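Local coordinates for protein Cas13d (uncultured Ruminococcus sp, PDB 6IV9) that binds CRISPR RNA and probably uses its two HEPN domains to mature that RNA and to cleave target RNA, at residues 192-197 / 208-213; 220-225 / 236-241; 258-263 / 578-583; 316-321 / 495-500; 816-821 / 891-896. The protein carries 2 engineered substitutions. All coordinates share one frame; numbering follows the deposited sequence.

Contact 1 (192-197 / 208-213)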
# COMPACT_ATOMS: atom_id res chain seq x y z
N TYR A 192 11.18 -10.61 -1.41
CA TYR A 192 12.19 -10.49 -0.34
C TYR A 192 11.69 -11.21 0.91
O TYR A 192 12.44 -11.93 1.51
CB TYR A 192 12.46 -9.02 -0.02
CG TYR A 192 13.18 -8.81 1.28
CD1 TYR A 192 14.52 -9.12 1.42
CD2 TYR A 192 12.51 -8.34 2.38
CE1 TYR A 192 15.17 -8.94 2.62
CE2 TYR A 192 13.15 -8.16 3.59
CZ TYR A 192 14.48 -8.47 3.72
OH TYR A 192 15.09 -8.27 4.91
N ALA A 193 10.43 -11.03 1.26
CA ALA A 193 9.88 -11.67 2.47
C ALA A 193 9.97 -13.19 2.34
O ALA A 193 10.35 -13.83 3.29
CB ALA A 193 8.46 -11.23 2.66
N LEU A 194 9.62 -13.73 1.19
CA LEU A 194 9.67 -15.20 1.00
C LEU A 194 11.11 -15.70 1.12
O LEU A 194 11.30 -16.69 1.77
CB LEU A 194 9.02 -15.54 -0.35
CG LEU A 194 7.51 -15.34 -0.35
CD1 LEU A 194 6.96 -15.39 -1.75
CD2 LEU A 194 6.85 -16.38 0.54
N ASN A 195 12.06 -15.01 0.51
CA ASN A 195 13.49 -15.39 0.63
C ASN A 195 13.95 -15.25 2.08
O ASN A 195 14.67 -16.10 2.56
CB ASN A 195 14.38 -14.57 -0.29
CG ASN A 195 14.39 -15.15 -1.68
OD1 ASN A 195 15.02 -16.14 -1.92
ND2 ASN A 195 13.62 -14.56 -2.57
N ASN A 196 13.53 -14.18 2.74
CA ASN A 196 13.93 -13.88 4.13
C ASN A 196 13.42 -14.97 5.08
O ASN A 196 14.12 -15.34 5.99
CB ASN A 196 13.37 -12.54 4.59
CG ASN A 196 13.88 -12.20 5.97
OD1 ASN A 196 15.06 -12.25 6.22
ND2 ASN A 196 12.98 -11.88 6.87
N MET A 197 12.25 -15.50 4.76
CA MET A 197 11.49 -16.50 5.54
C MET A 197 12.32 -17.78 5.69
O MET A 197 12.14 -18.49 6.66
CB MET A 197 10.22 -16.83 4.75
CG MET A 197 9.13 -17.45 5.53
SD MET A 197 7.61 -16.50 5.35
CE MET A 197 7.98 -15.16 6.47
N ASP A 208 17.37 -17.56 -7.05
CA ASP A 208 17.47 -18.99 -7.43
C ASP A 208 16.13 -19.63 -7.07
O ASP A 208 15.74 -20.61 -7.71
CB ASP A 208 18.62 -19.68 -6.70
CG ASP A 208 19.83 -19.85 -7.59
OD1 ASP A 208 19.98 -19.05 -8.53
OD2 ASP A 208 20.60 -20.79 -7.35
N PHE A 209 15.44 -19.03 -6.10
CA PHE A 209 14.16 -19.60 -5.64
C PHE A 209 13.02 -19.00 -6.46
O PHE A 209 12.56 -19.67 -7.33
CB PHE A 209 14.05 -19.42 -4.13
CG PHE A 209 12.70 -19.63 -3.53
CD1 PHE A 209 11.80 -20.51 -4.08
CD2 PHE A 209 12.33 -18.96 -2.38
CE1 PHE A 209 10.56 -20.71 -3.52
CE2 PHE A 209 11.08 -19.15 -1.82
CZ PHE A 209 10.20 -20.03 -2.39
N MET A 210 12.62 -17.76 -6.19
CA MET A 210 11.47 -17.18 -6.93
C MET A 210 11.76 -16.97 -8.42
O MET A 210 10.83 -17.07 -9.19
CB MET A 210 10.96 -15.89 -6.30
CG MET A 210 10.56 -16.07 -4.87
SD MET A 210 8.95 -16.79 -4.66
CE MET A 210 7.93 -15.62 -5.55
N GLY A 211 12.99 -16.66 -8.79
CA GLY A 211 13.37 -16.38 -10.19
C GLY A 211 13.19 -17.56 -11.13
O GLY A 211 12.97 -17.31 -12.30
N TYR A 212 13.35 -18.78 -10.65
CA TYR A 212 13.27 -19.98 -11.52
C TYR A 212 11.84 -20.54 -11.59
O TYR A 212 11.66 -21.54 -12.25
CB TYR A 212 14.23 -21.07 -11.06
CG TYR A 212 15.68 -20.78 -11.31
CD1 TYR A 212 16.08 -20.05 -12.41
CD2 TYR A 212 16.66 -21.24 -10.45
CE1 TYR A 212 17.42 -19.78 -12.65
CE2 TYR A 212 18.00 -20.97 -10.67
CZ TYR A 212 18.38 -20.24 -11.78
OH TYR A 212 19.70 -19.99 -11.99
N LEU A 213 10.90 -19.95 -10.87
CA LEU A 213 9.50 -20.41 -10.94
C LEU A 213 8.87 -19.88 -12.23
O LEU A 213 9.31 -18.86 -12.71
CB LEU A 213 8.71 -19.90 -9.74
CG LEU A 213 9.15 -20.40 -8.38
CD1 LEU A 213 8.35 -19.74 -7.28
CD2 LEU A 213 9.02 -21.90 -8.28
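F209 and M210 are the two side chains by which the loop 208-213 packs on the C-terminal end of helix 168-197, a buried loop-on-helix contact with L194 and N195 as its counterparts. F209 comes first in the chain. Its CG stands anti to the backbone N (chi1 166°), and the ring presents an edge to the helix. N195 OD1 lies near the ring plane, 3.9 Å from F209 CD2, while the amide and ring planes are turned 73° apart and the two side chains run past each other in opposite directions. L194 adds a looser touch at the same ring, its CB 4.4 Å from F209 CE2. The amide nitrogen of N195 is committed within its own helix, donating to V191 O, with a weak bond to D207 OD1 besides, so the polar end of N195 is held while its oxygen faces the phenyl edge.

M210 follows. Its CG passes 4.1 Å from N195 ND2, and the bend at chi2 (-80°) carries M210 SD over the neighbouring F209 ring, 4.1 Å above its plane and toward the rim. Helix 267-291 packs on the same group, L281 touching both L194 and F209. The M210 side chain crosses L194 at about a right angle, and L194 CD1 meets both M210 SD, at 3.8 Å, and M210 CE, at 3.9 Å.

Contact 2 (220-225 / 236-241)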
# COMPACT_ATOMS: atom_id res chain seq x y z
N GLU A 220 2.68 -30.52 -11.57
CA GLU A 220 3.26 -31.82 -11.98
C GLU A 220 4.62 -31.59 -12.61
O GLU A 220 5.56 -32.26 -12.23
CB GLU A 220 2.33 -32.47 -12.98
CG GLU A 220 2.97 -33.60 -13.75
CD GLU A 220 3.05 -34.89 -12.95
OE1 GLU A 220 3.73 -35.81 -13.41
OE2 GLU A 220 2.43 -34.96 -11.90
N VAL A 221 4.72 -30.63 -13.51
CA VAL A 221 6.04 -30.33 -14.15
C VAL A 221 7.02 -29.85 -13.08
O VAL A 221 8.18 -30.22 -13.14
CB VAL A 221 5.91 -29.31 -15.28
CG1 VAL A 221 7.26 -28.85 -15.77
CG2 VAL A 221 5.08 -29.86 -16.42
N PHE A 222 6.55 -29.02 -12.15
CA PHE A 222 7.43 -28.46 -11.09
C PHE A 222 8.00 -29.57 -10.22
O PHE A 222 9.15 -29.50 -9.91
CB PHE A 222 6.59 -27.55 -10.20
CG PHE A 222 7.29 -26.95 -9.01
CD1 PHE A 222 8.43 -26.19 -9.17
CD2 PHE A 222 6.79 -27.12 -7.74
CE1 PHE A 222 9.04 -25.61 -8.09
CE2 PHE A 222 7.41 -26.54 -6.65
CZ PHE A 222 8.54 -25.79 -6.83
N THR A 223 7.18 -30.53 -9.83
CA THR A 223 7.61 -31.62 -8.91
C THR A 223 8.30 -32.77 -9.66
O THR A 223 9.00 -33.51 -9.00
CB THR A 223 6.47 -32.02 -7.98
OG1 THR A 223 5.38 -32.43 -8.79
CG2 THR A 223 6.02 -30.88 -7.09
N HIS A 224 8.10 -32.87 -10.97
CA HIS A 224 8.75 -33.94 -11.77
C HIS A 224 9.38 -33.31 -13.00
O HIS A 224 8.94 -33.62 -14.10
CB HIS A 224 7.72 -34.98 -12.20
CG HIS A 224 6.93 -35.54 -11.09
ND1 HIS A 224 7.45 -36.42 -10.20
CD2 HIS A 224 5.65 -35.34 -10.72
CE1 HIS A 224 6.53 -36.75 -9.32
NE2 HIS A 224 5.43 -36.10 -9.62
N PRO A 225 10.41 -32.46 -12.86
CA PRO A 225 11.03 -31.80 -13.99
C PRO A 225 11.65 -32.79 -14.99
O PRO A 225 11.62 -32.52 -16.16
CB PRO A 225 12.08 -30.86 -13.39
CG PRO A 225 12.25 -31.30 -11.98
CD PRO A 225 11.02 -32.10 -11.60
N GLY A 236 17.34 -28.45 -14.44
CA GLY A 236 18.16 -28.19 -13.25
C GLY A 236 17.68 -26.96 -12.50
O GLY A 236 17.72 -26.98 -11.28
N ASN A 237 17.25 -25.95 -13.24
CA ASN A 237 16.74 -24.69 -12.64
C ASN A 237 15.50 -25.01 -11.81
O ASN A 237 15.40 -24.52 -10.71
CB ASN A 237 16.40 -23.68 -13.73
CG ASN A 237 17.62 -22.96 -14.25
OD1 ASN A 237 18.69 -23.06 -13.67
ND2 ASN A 237 17.46 -22.23 -15.34
N ILE A 238 14.61 -25.81 -12.35
CA ILE A 238 13.38 -26.18 -11.61
C ILE A 238 13.77 -26.92 -10.34
O ILE A 238 13.20 -26.63 -9.31
CB ILE A 238 12.44 -26.99 -12.51
CG1 ILE A 238 11.90 -26.14 -13.66
CG2 ILE A 238 11.32 -27.59 -11.68
CD1 ILE A 238 11.13 -26.90 -14.69
N LYS A 239 14.75 -27.82 -10.41
CA LYS A 239 15.17 -28.60 -9.22
C LYS A 239 15.73 -27.66 -8.15
O LYS A 239 15.49 -27.91 -7.00
CB LYS A 239 16.20 -29.65 -9.61
CG LYS A 239 15.66 -30.75 -10.50
CD LYS A 239 15.90 -32.13 -9.93
CE LYS A 239 15.98 -33.19 -11.01
NZ LYS A 239 16.30 -32.57 -12.31
N LYS A 240 16.46 -26.64 -8.55
CA LYS A 240 17.00 -25.68 -7.57
C LYS A 240 15.84 -25.01 -6.83
O LYS A 240 15.92 -24.87 -5.64
CB LYS A 240 17.82 -24.61 -8.27
CG LYS A 240 19.15 -25.06 -8.86
CD LYS A 240 20.09 -23.89 -9.01
CE LYS A 240 21.31 -24.16 -9.86
NZ LYS A 240 22.45 -23.33 -9.43
N SER A 241 14.80 -24.61 -7.56
CA SER A 241 13.65 -23.93 -6.92
C SER A 241 12.83 -24.93 -6.11
O SER A 241 12.36 -24.57 -5.06
CB SER A 241 12.81 -23.19 -7.92
OG SER A 241 12.15 -24.07 -8.79
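S241 OG, which abuts the edge of the F222 ring, donates a hydrogen bond of 2.8 Å to I238 O one turn earlier in its own helix. With chi1 at 68° the hydroxyl lies between the backbone N and the carbonyl carbon. From there it reaches the I238 carbonyl at a C=O...donor angle of 123°, tilted 24° from the carbonyl plane. S241 OG also lies in the plane of the F222 ring, 3.5 Å from F222 CE1. An alanine in place of S241 removes OG, which would probably leave I238 O without this donor and F222 CE1 without its in-plane neighbour.

The rest of the contact is apolar and centres on I238. Its CG2 lies 4.1 Å from F222 CD1, the two side chains passing at a slant, and P225 CB closes on the same methyl at 3.8 Å. I238 CG2 also approaches F222 O to 3.4 Å; this carbonyl oxygen is buried here and has no hydrogen-bonding partner in the model. Farther out, P225 CG packs on K239 CG at 3.8 Å, while the charged end of that lysine pairs with D226 in a salt bridge.

The contact thus lays the end of the short helix 219-223, and the turn after it, against helix 232-251, the next helix in the chain. F222 extends the packing by stacking on Y278 of helix 267-291 and meeting F245 edge-to-face.

Contact 3 (258-263 / 578-583)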
# COMPACT_ATOMS: atom_id res chain seq x y z
N GLY A 258 -1.05 -16.86 7.07
CA GLY A 258 -2.36 -17.52 7.01
C GLY A 258 -2.32 -18.75 6.13
O GLY A 258 -3.37 -19.24 5.81
N LEU A 259 -1.13 -19.14 5.67
CA LEU A 259 -0.93 -20.38 4.87
C LEU A 259 -0.47 -21.52 5.78
O LEU A 259 0.67 -21.91 5.70
CB LEU A 259 0.07 -20.13 3.76
CG LEU A 259 -0.41 -19.14 2.71
CD1 LEU A 259 0.67 -18.90 1.68
CD2 LEU A 259 -1.67 -19.67 2.06
N GLU A 260 -1.38 -22.02 6.57
CA GLU A 260 -1.17 -23.13 7.51
C GLU A 260 -1.14 -24.47 6.77
O GLU A 260 -2.05 -24.74 6.05
CB GLU A 260 -2.42 -23.13 8.38
CG GLU A 260 -2.46 -24.22 9.42
CD GLU A 260 -2.83 -23.62 10.76
OE1 GLU A 260 -3.95 -23.85 11.21
OE2 GLU A 260 -2.00 -22.88 11.29
N GLU A 261 -0.14 -25.31 7.05
CA GLU A 261 -0.13 -26.68 6.48
C GLU A 261 -1.27 -27.46 7.13
O GLU A 261 -1.66 -27.11 8.22
CB GLU A 261 1.22 -27.37 6.70
CG GLU A 261 1.46 -27.76 8.14
CD GLU A 261 2.76 -28.44 8.52
OE1 GLU A 261 3.65 -28.52 7.68
OE2 GLU A 261 2.88 -28.86 9.67
N PRO A 262 -1.82 -28.52 6.51
CA PRO A 262 -2.91 -29.29 7.11
C PRO A 262 -2.51 -29.97 8.42
O PRO A 262 -1.37 -30.22 8.62
CB PRO A 262 -3.19 -30.38 6.07
CG PRO A 262 -2.69 -29.80 4.79
CD PRO A 262 -1.47 -29.00 5.18
N LYS A 263 -3.48 -30.15 9.30
CA LYS A 263 -3.25 -30.84 10.60
C LYS A 263 -2.90 -32.32 10.35
O LYS A 263 -2.04 -32.82 11.02
CB LYS A 263 -4.45 -30.64 11.51
CG LYS A 263 -4.17 -29.77 12.73
CD LYS A 263 -4.91 -28.45 12.75
CE LYS A 263 -3.99 -27.25 12.84
NZ LYS A 263 -2.57 -27.64 12.66
N SER A 578 -2.08 -21.92 13.94
CA SER A 578 -1.71 -22.87 15.01
C SER A 578 -0.25 -22.53 15.26
O SER A 578 0.52 -22.69 14.35
CB SER A 578 -1.84 -24.27 14.53
OG SER A 578 -3.20 -24.64 14.42
N ALA A 579 0.10 -21.98 16.42
CA ALA A 579 1.51 -21.60 16.59
C ALA A 579 2.39 -22.85 16.56
O ALA A 579 2.09 -23.81 17.24
CB ALA A 579 1.71 -20.80 17.84
N LYS A 580 3.45 -22.77 15.78
CA LYS A 580 4.44 -23.85 15.61
C LYS A 580 5.66 -23.52 16.45
O LYS A 580 5.86 -22.37 16.79
CB LYS A 580 4.85 -23.88 14.15
CG LYS A 580 3.71 -24.11 13.19
CD LYS A 580 3.38 -25.57 13.07
CE LYS A 580 2.59 -25.89 11.83
NZ LYS A 580 1.16 -25.59 12.03
N LEU A 581 6.54 -24.50 16.61
CA LEU A 581 7.76 -24.29 17.42
C LEU A 581 8.58 -23.15 16.83
O LEU A 581 9.13 -22.38 17.58
CB LEU A 581 8.60 -25.56 17.45
CG LEU A 581 9.96 -25.39 18.11
CD1 LEU A 581 9.81 -24.85 19.51
CD2 LEU A 581 10.72 -26.70 18.13
N THR A 582 8.60 -23.03 15.51
CA THR A 582 9.41 -21.98 14.86
C THR A 582 8.92 -20.61 15.32
O THR A 582 9.72 -19.74 15.53
CB THR A 582 9.32 -22.07 13.34
OG1 THR A 582 10.00 -23.24 12.94
CG2 THR A 582 9.96 -20.89 12.66
N MET A 583 7.61 -20.44 15.41
CA MET A 583 7.03 -19.15 15.83
C MET A 583 7.40 -18.86 17.29
O MET A 583 7.69 -17.72 17.59
CB MET A 583 5.52 -19.19 15.65
CG MET A 583 5.15 -19.31 14.20
SD MET A 583 3.43 -19.62 13.98
CE MET A 583 3.41 -19.76 12.19
O HOH W 1 1.14 -21.97 11.68
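E260 turns its carboxylate onto S578 and E261 passes its OE2 beside the K580 chain, the main orientations by which the irregular loop 258-263 meets the approach to helix 581-591, whose N-cap position is K580. E260 CG is anti to the backbone N (chi1 178°), and a bend at chi2 brings CD toward S578, so that both carboxylate oxygens meet that one serine. S578 N donates to the syn lone pair of E260 OE2, 2.8 Å away, with a nearly straight N-H...O angle of 171°, while S578 OG gives E260 OE1 a weak bond.

K263 bends at chi2 and chi3, and its CE comes 3.2 Å from S578 OG. E261 is extended beyond CG and crosses K580 at a slant, its OE2 3.7 Å from K580 CE; its other oxygen, OE1, forms a salt bridge with K252. The charged end of K580 sits near several charges without pairing with any of them across the contact: E260 OE2 lies 4.2 Å from its NZ, and K263 NZ, of like charge, 4.3 Å away. The carboxylates would probably offset that repulsion in part. One water donates both to E260 OE2, at 3.3 Å, and to S578 O, at 2.8 Å.

Contact 4 (316-321 / 495-500)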
# COMPACT_ATOMS: atom_id res chain seq x y z
N ASP A 316 -8.08 -22.61 -10.20
CA ASP A 316 -8.74 -23.38 -9.12
C ASP A 316 -8.19 -22.91 -7.77
O ASP A 316 -8.94 -22.83 -6.84
CB ASP A 316 -8.55 -24.88 -9.34
CG ASP A 316 -9.42 -25.41 -10.46
OD1 ASP A 316 -10.37 -24.74 -10.82
OD2 ASP A 316 -9.11 -26.46 -10.95
N THR A 317 -6.89 -22.67 -7.70
CA THR A 317 -6.31 -22.18 -6.43
C THR A 317 -6.88 -20.80 -6.09
O THR A 317 -7.27 -20.61 -4.96
CB THR A 317 -4.78 -22.14 -6.49
OG1 THR A 317 -4.28 -23.48 -6.52
CG2 THR A 317 -4.18 -21.38 -5.33
N LEU A 318 -6.98 -19.92 -7.07
CA LEU A 318 -7.50 -18.56 -6.79
C LEU A 318 -8.94 -18.66 -6.29
O LEU A 318 -9.26 -18.00 -5.35
CB LEU A 318 -7.41 -17.71 -8.06
CG LEU A 318 -6.00 -17.40 -8.52
CD1 LEU A 318 -6.03 -16.45 -9.69
CD2 LEU A 318 -5.19 -16.81 -7.39
N ASP A 319 -9.74 -19.51 -6.92
CA ASP A 319 -11.14 -19.71 -6.48
C ASP A 319 -11.17 -20.30 -5.07
O ASP A 319 -11.99 -19.89 -4.30
CB ASP A 319 -11.89 -20.60 -7.47
CG ASP A 319 -12.28 -19.83 -8.71
OD1 ASP A 319 -12.45 -18.64 -8.61
OD2 ASP A 319 -12.40 -20.45 -9.74
N TYR A 320 -10.29 -21.23 -4.78
CA TYR A 320 -10.29 -21.87 -3.46
C TYR A 320 -10.04 -20.84 -2.36
O TYR A 320 -10.72 -20.85 -1.36
CB TYR A 320 -9.20 -22.94 -3.43
CG TYR A 320 -9.09 -23.67 -2.13
CD1 TYR A 320 -8.39 -23.15 -1.07
CD2 TYR A 320 -9.71 -24.88 -1.95
CE1 TYR A 320 -8.29 -23.82 0.13
CE2 TYR A 320 -9.63 -25.57 -0.76
CZ TYR A 320 -8.91 -25.04 0.28
OH TYR A 320 -8.84 -25.71 1.46
N LEU A 321 -9.06 -19.97 -2.56
CA LEU A 321 -8.74 -18.97 -1.51
C LEU A 321 -9.90 -18.01 -1.32
O LEU A 321 -10.27 -17.78 -0.20
CB LEU A 321 -7.47 -18.22 -1.93
CG LEU A 321 -6.23 -19.07 -2.16
CD1 LEU A 321 -5.13 -18.24 -2.81
CD2 LEU A 321 -5.74 -19.69 -0.86
N LEU A 495 -16.50 -12.74 -9.37
CA LEU A 495 -15.30 -11.89 -9.57
C LEU A 495 -14.45 -12.35 -10.75
O LEU A 495 -14.43 -13.52 -11.03
CB LEU A 495 -14.45 -11.96 -8.30
CG LEU A 495 -15.16 -11.67 -6.98
CD1 LEU A 495 -14.19 -11.73 -5.81
CD2 LEU A 495 -15.87 -10.34 -7.01
N LEU A 496 -13.76 -11.42 -11.40
CA LEU A 496 -12.81 -11.76 -12.48
C LEU A 496 -11.57 -12.41 -11.86
O LEU A 496 -11.31 -12.17 -10.70
CB LEU A 496 -12.39 -10.48 -13.21
CG LEU A 496 -13.52 -9.73 -13.90
CD1 LEU A 496 -13.02 -8.47 -14.56
CD2 LEU A 496 -14.22 -10.62 -14.91
N TYR A 497 -10.82 -13.16 -12.65
CA TYR A 497 -9.58 -13.82 -12.17
C TYR A 497 -8.55 -12.76 -11.78
O TYR A 497 -7.81 -12.97 -10.84
CB TYR A 497 -9.16 -14.95 -13.10
CG TYR A 497 -10.00 -16.17 -12.85
CD1 TYR A 497 -9.83 -16.91 -11.70
CD2 TYR A 497 -11.04 -16.50 -13.68
CE1 TYR A 497 -10.63 -18.00 -11.42
CE2 TYR A 497 -11.85 -17.59 -13.42
CZ TYR A 497 -11.64 -18.34 -12.28
OH TYR A 497 -12.44 -19.40 -12.01
N PHE A 498 -8.54 -11.64 -12.49
CA PHE A 498 -7.55 -10.60 -12.15
C PHE A 498 -7.81 -10.12 -10.71
O PHE A 498 -6.86 -9.99 -9.98
CB PHE A 498 -7.58 -9.45 -13.16
CG PHE A 498 -6.54 -8.40 -12.86
CD1 PHE A 498 -5.26 -8.51 -13.36
CD2 PHE A 498 -6.84 -7.34 -12.03
CE1 PHE A 498 -4.31 -7.56 -13.05
CE2 PHE A 498 -5.88 -6.39 -11.73
CZ PHE A 498 -4.62 -6.51 -12.24
N SER A 499 -9.07 -9.90 -10.36
CA SER A 499 -9.47 -9.45 -9.00
C SER A 499 -9.08 -10.52 -7.97
O SER A 499 -8.57 -10.18 -6.95
CB SER A 499 -10.94 -9.19 -8.95
OG SER A 499 -11.32 -8.28 -9.95
N LYS A 500 -9.35 -11.77 -8.29
CA LYS A 500 -9.02 -12.90 -7.39
C LYS A 500 -7.50 -13.00 -7.23
O LYS A 500 -7.05 -13.38 -6.18
CB LYS A 500 -9.74 -14.17 -7.86
CG LYS A 500 -11.25 -14.10 -7.73
CD LYS A 500 -11.97 -15.38 -8.11
CE LYS A 500 -12.39 -15.46 -9.55
NZ LYS A 500 -13.52 -16.38 -9.75
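D319 sets its carboxylate against the phenol end of Y497 and the amine of K500, and each of its oxygens takes one of them. Y497 OH donates to D319 OD2 at 2.5 Å, a short bond, and K500 NZ closes a salt bridge with D319 OD1 at 2.7 Å; both acceptors use their syn lone pairs. OD2 lies at the edge of the Y497 ring and in its plane, although the carboxylate as a whole is turned 52° from the ring and the two side chains cross at about a right angle. In K500 a bend at chi3 (-91°) lays CE over the Y497 ring, 3.6 Å above its plane and offset toward the rim. The lysine thus packs on a face of the tyrosine while both bond to the aspartate. The buried K500 also donates from NZ to A492 O, consistent with a well-compensated charge. An alanine at D319 would probably leave Y497 OH without this acceptor and the K500 ammonium without its counter-charge.

Beside the polar cluster, L318 supplies the apolar packing: L318 CD1 lies at the edge of the Y497 ring, 4.3 Å from Y497 CD1, and L318 CB lies 4.2 Å from K500 CB. I307 of helix 306-309 touches both L318 and Y497. An interhelical salt bridge and a tyrosine-carboxylate hydrogen bond beside leucine packing make this a helix-helix interface, joining the first half of helix 312-330 to the first turn of helix 497-505.

Contact 5 (816-821 / 891-896)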
# COMPACT_ATOMS: atom_id res chain seq x y z
N SER A 816 29.68 2.52 -13.44
CA SER A 816 28.78 1.39 -13.73
C SER A 816 28.75 0.42 -12.55
O SER A 816 27.72 -0.18 -12.34
CB SER A 816 29.13 0.73 -15.01
OG SER A 816 30.43 0.21 -14.96
N SER A 817 29.88 0.22 -11.89
CA SER A 817 29.93 -0.76 -10.78
C SER A 817 29.10 -0.33 -9.56
O SER A 817 28.31 -1.13 -9.11
CB SER A 817 31.36 -1.02 -10.40
OG SER A 817 31.42 -1.83 -9.25
N MET A 818 29.27 0.88 -9.07
CA MET A 818 28.51 1.31 -7.87
C MET A 818 27.00 1.38 -8.17
O MET A 818 26.24 1.10 -7.29
CB MET A 818 29.04 2.63 -7.30
CG MET A 818 28.82 3.84 -8.15
SD MET A 818 29.28 5.37 -7.35
CE MET A 818 31.05 5.17 -7.37
N THR A 819 26.62 1.82 -9.36
CA THR A 819 25.18 1.92 -9.71
C THR A 819 24.55 0.53 -9.79
O THR A 819 23.38 0.40 -9.47
CB THR A 819 24.95 2.86 -10.89
OG1 THR A 819 25.65 2.32 -12.00
CG2 THR A 819 25.41 4.27 -10.62
N ARG A 820 25.30 -0.45 -10.29
CA ARG A 820 24.80 -1.84 -10.35
C ARG A 820 24.59 -2.37 -8.93
O ARG A 820 23.60 -3.03 -8.70
CB ARG A 820 25.73 -2.75 -11.15
CG ARG A 820 25.25 -4.19 -11.23
CD ARG A 820 25.70 -4.95 -12.46
NE ARG A 820 27.14 -4.88 -12.61
CZ ARG A 820 27.78 -4.01 -13.38
NH1 ARG A 820 27.20 -3.49 -14.45
NH2 ARG A 820 29.01 -3.67 -13.08
N LYS A 821 25.51 -2.08 -8.02
CA LYS A 821 25.38 -2.54 -6.62
C LYS A 821 24.16 -1.89 -5.98
O LYS A 821 23.45 -2.55 -5.27
CB LYS A 821 26.63 -2.22 -5.81
CG LYS A 821 27.86 -3.00 -6.22
CD LYS A 821 28.97 -3.00 -5.20
CE LYS A 821 30.10 -3.94 -5.55
NZ LYS A 821 31.09 -4.03 -4.46
N LYS A 891 23.56 11.59 -4.65
CA LYS A 891 23.34 12.16 -6.01
C LYS A 891 24.04 11.31 -7.07
O LYS A 891 23.46 11.10 -8.10
CB LYS A 891 23.79 13.62 -6.03
CG LYS A 891 23.14 14.48 -4.97
CD LYS A 891 23.12 15.93 -5.30
CE LYS A 891 24.46 16.60 -5.17
NZ LYS A 891 24.48 17.96 -5.75
N ALA A 892 25.26 10.87 -6.81
CA ALA A 892 25.99 10.03 -7.77
C ALA A 892 25.25 8.70 -7.97
O ALA A 892 25.05 8.30 -9.08
CB ALA A 892 27.37 9.79 -7.24
N LEU A 893 24.83 8.09 -6.87
CA LEU A 893 24.12 6.79 -6.93
C LEU A 893 22.78 6.93 -7.67
O LEU A 893 22.41 6.01 -8.34
CB LEU A 893 23.94 6.27 -5.51
CG LEU A 893 25.21 5.73 -4.87
CD1 LEU A 893 24.98 5.41 -3.41
CD2 LEU A 893 25.73 4.52 -5.62
N ASN A 894 22.13 8.07 -7.53
CA ASN A 894 20.80 8.36 -8.13
C ASN A 894 20.92 8.91 -9.55
O ASN A 894 19.92 9.09 -10.18
CB ASN A 894 20.04 9.37 -7.28
CG ASN A 894 19.43 8.78 -6.04
OD1 ASN A 894 19.30 7.58 -5.93
ND2 ASN A 894 19.02 9.63 -5.13
N SER A 895 22.14 9.04 -10.07
CA SER A 895 22.40 9.65 -11.40
C SER A 895 21.66 8.90 -12.52
O SER A 895 21.22 9.54 -13.44
CB SER A 895 23.87 9.85 -11.69
OG SER A 895 24.56 8.63 -11.72
N PRO A 896 21.45 7.58 -12.45
CA PRO A 896 20.68 6.87 -13.47
C PRO A 896 19.23 7.38 -13.59
O PRO A 896 18.66 7.21 -14.60
CB PRO A 896 20.69 5.43 -12.96
CG PRO A 896 21.94 5.33 -12.17
CD PRO A 896 22.07 6.67 -11.51
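M818 and T819 carry the apolar contacts by which the first turn of helix 816-827 meets L893 at the end of helix 887-893 and P896 in the 3-10 turn that follows. L893 turns its CD2 into the methionine. M818 SD lies 4.0 Å from L893 CD2 and M818 O 3.8 Å, the two side chains crossing at about a right angle. T819 has its CG2 anti to the carbonyl carbon, which directs the methyl at the proline ring, 3.9 Å from P896 CG. T819 CG2 also lies 4.2 Å from L893 O.

No hydrogen bond links 816-821 with 891-896. S895 OG donates to A892 O at 2.7 Å, in the carbonyl plane with a C=O...donor angle of 153°, and S895 N reaches A892 O at 3.2 Å, so two donors grip one carbonyl where the helix gives way to the 3-10 turn. On the other side T819 OG1 is spent on D815 O. Just beyond the segment, Y822 OH of helix 816-827 bonds N894 OD1.

This part of the fold probably belongs to the second HEPN domain. The mutual fit of the two segments rests on van der Waals packing of methyl, thioether and ring atoms, with S895 OG and T819 OG1 each bonded within its own side.

Overall arrangement
Starting from the N terminus, contact 1 closes a short loop of ten residues after helix 168-197, and contact 2 closes another, also of ten, between helices 219-223 and 232-251. These two touch, L213 of contact 1 packing on F222 of contact 2, and form one continuous patch. Contact 3 then spans 314 residues, tying the loop before helix 267-291 to helix 581-591. Contact 4, joining helices 312-330 and 497-505, is nested within that span. Contact 5 closes a separate loop of 69 residues near the C terminus, its centre about 42 Å from that of contact 3. None of the five loops cross; apart from the nesting they follow in series.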